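Local coordinates for protein HD superfamily hydrolase (Clostridium acetobutylicum ATCC 824, PDB 3CCG) that probably hydrolyses P(1),P(4)-bis(5'-adenosyl) tetraphosphate to two ADP molecules, using an HD-domain site that holds two iron(III) ions, at residues Asp29-Leu34 and Glu123-Ile128. Sequence-based numbering, arbitrary orientation.
Sequences DTAVRL and EKIIYI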
# COMPACT_ATOMS: atom_id res chain seq x y z
N ASP A 29 24.99 16.41 -8.16
CA ASP A 29 24.90 17.37 -9.28
C ASP A 29 23.43 17.55 -9.75
O ASP A 29 23.00 18.64 -10.08
CB ASP A 29 25.74 16.92 -10.46
CG ASP A 29 27.23 17.08 -10.23
OD1 ASP A 29 27.65 17.88 -9.39
OD2 ASP A 29 27.93 16.35 -10.95
N THR A 30 22.72 16.44 -9.86
CA THR A 30 21.33 16.49 -10.28
C THR A 30 20.45 17.24 -9.30
O THR A 30 19.58 18.05 -9.68
CB THR A 30 20.78 15.06 -10.49
OG1 THR A 30 21.55 14.39 -11.49
CG2 THR A 30 19.29 15.08 -10.88
N ALA A 31 20.66 16.99 -8.01
CA ALA A 31 19.93 17.69 -6.95
C ALA A 31 20.19 19.19 -7.06
O ALA A 31 19.30 19.98 -6.92
CB ALA A 31 20.35 17.18 -5.55
N VAL A 32 21.44 19.56 -7.32
CA VAL A 32 21.78 20.97 -7.45
C VAL A 32 21.08 21.58 -8.65
O VAL A 32 20.54 22.68 -8.57
CB VAL A 32 23.31 21.15 -7.49
CG1 VAL A 32 23.71 22.60 -7.92
CG2 VAL A 32 23.91 20.84 -6.13
N ARG A 33 21.06 20.83 -9.76
CA ARG A 33 20.40 21.30 -10.99
C ARG A 33 18.90 21.54 -10.74
O ARG A 33 18.30 22.60 -11.04
CB ARG A 33 20.64 20.32 -12.13
CG ARG A 33 20.06 20.77 -13.48
CD ARG A 33 20.33 19.80 -14.57
NE ARG A 33 19.75 18.48 -14.32
CZ ARG A 33 18.48 18.18 -14.52
NH1 ARG A 33 17.63 19.11 -14.92
NH2 ARG A 33 18.06 16.95 -14.27
N LEU A 34 18.26 20.56 -10.07
CA LEU A 34 16.85 20.67 -9.82
C LEU A 34 16.55 21.79 -8.83
O LEU A 34 15.51 22.45 -8.87
CB LEU A 34 16.28 19.32 -9.33
CG LEU A 34 16.22 18.19 -10.33
CD1 LEU A 34 15.84 16.87 -9.63
CD2 LEU A 34 15.22 18.47 -11.48
N GLU A 123 13.15 16.99 -0.09
CA GLU A 123 12.93 15.55 -0.07
C GLU A 123 12.56 15.02 -1.46
O GLU A 123 13.06 13.99 -1.91
CB GLU A 123 11.80 15.20 0.89
CG GLU A 123 12.10 15.30 2.33
CD GLU A 123 10.88 15.06 3.20
OE1 GLU A 123 10.40 13.90 3.17
OE2 GLU A 123 10.38 16.00 3.85
N LYS A 124 11.69 15.76 -2.18
CA LYS A 124 11.28 15.37 -3.50
C LYS A 124 12.47 15.35 -4.50
O LYS A 124 12.62 14.48 -5.33
CB LYS A 124 10.16 16.24 -4.05
CG LYS A 124 8.92 16.22 -3.19
CD LYS A 124 7.83 17.11 -3.78
CE LYS A 124 6.56 17.03 -2.93
NZ LYS A 124 5.52 18.02 -3.40
N ILE A 125 13.26 16.44 -4.44
CA ILE A 125 14.43 16.59 -5.30
C ILE A 125 15.42 15.40 -5.11
O ILE A 125 15.93 14.81 -6.09
CB ILE A 125 15.10 17.94 -5.04
CG1 ILE A 125 14.23 19.07 -5.61
CG2 ILE A 125 16.47 17.96 -5.67
CD1 ILE A 125 14.75 20.51 -5.35
N ILE A 126 15.66 15.02 -3.84
CA ILE A 126 16.66 13.97 -3.55
C ILE A 126 16.09 12.62 -4.01
O ILE A 126 16.76 11.82 -4.69
CB ILE A 126 17.11 13.96 -2.09
CG1 ILE A 126 17.78 15.31 -1.75
CG2 ILE A 126 18.02 12.77 -1.82
CD1 ILE A 126 18.88 15.79 -2.73
N TYR A 127 14.83 12.40 -3.71
CA TYR A 127 14.17 11.17 -4.14
C TYR A 127 14.25 10.97 -5.67
O TYR A 127 14.65 9.92 -6.17
CB TYR A 127 12.71 11.14 -3.63
CG TYR A 127 11.92 9.96 -4.17
CD1 TYR A 127 11.40 10.04 -5.44
CD2 TYR A 127 11.82 8.76 -3.49
CE1 TYR A 127 10.73 9.00 -6.00
CE2 TYR A 127 11.15 7.68 -4.06
CZ TYR A 127 10.64 7.81 -5.33
OH TYR A 127 9.91 6.81 -5.98
N ILE A 128 13.88 12.01 -6.42
CA ILE A 128 13.85 11.85 -7.87
C ILE A 128 15.25 11.88 -8.50
O ILE A 128 15.51 11.19 -9.49
CB ILE A 128 12.89 12.88 -8.51
CG1 ILE A 128 12.34 12.32 -9.83
CG2 ILE A 128 13.54 14.23 -8.66
CD1 ILE A 128 11.30 11.16 -9.62
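Around the close pair Ala31 and Ile125, whose CA atoms lie 5.8 Å apart, the helical segments 29-34 and 123-128 run in roughly opposing directions, their axes inclined at 138° and 9.1 Å apart at closest approach. Ile125 points at the facing helix and carries the centre of the contact. Its CG2 branch, anti to the backbone N, rests against the backbone of Ala31, 3.7 Å from Ala31 O, and also meets the CB atoms of Ala31 and Leu34, the latter at 3.9 Å. The other branch of Ile125 reaches along Leu34, bringing CD1 to a looser 4.1 Å from Leu34 O.

On one flank, Ile126 starts out away from helix 5-38, but a bend at chi2 (-50°) brings CD1 back to within 3.5 Å of Ala31 CB, a tight methyl-to-methyl contact. On the other flank, Leu34 and Ile128 cross at about a right angle, the CD1 end of Leu34 meeting the CG2 branch of Ile128 at 3.6 Å, while the far end of Ile128 leads away. Ala31 and Ile126 also touch Ala45 and Ala48 of helix 42-51, respectively, while Leu152 of helix 152-170 packs on Ile128.

The contact joins two helices of the HD domain that supply iron ligands: His23 comes from helix 5-38 and Asp130 from helix 121-132. Ile126 also lies beside the ligands His52 and His112, with its side chain about 8 Å from an iron(III) ion. All five touching side chains are buried and aliphatic, which implies that the two helices are held together here by close van der Waals fit, without polar bonds between the segments, next to the metal centre.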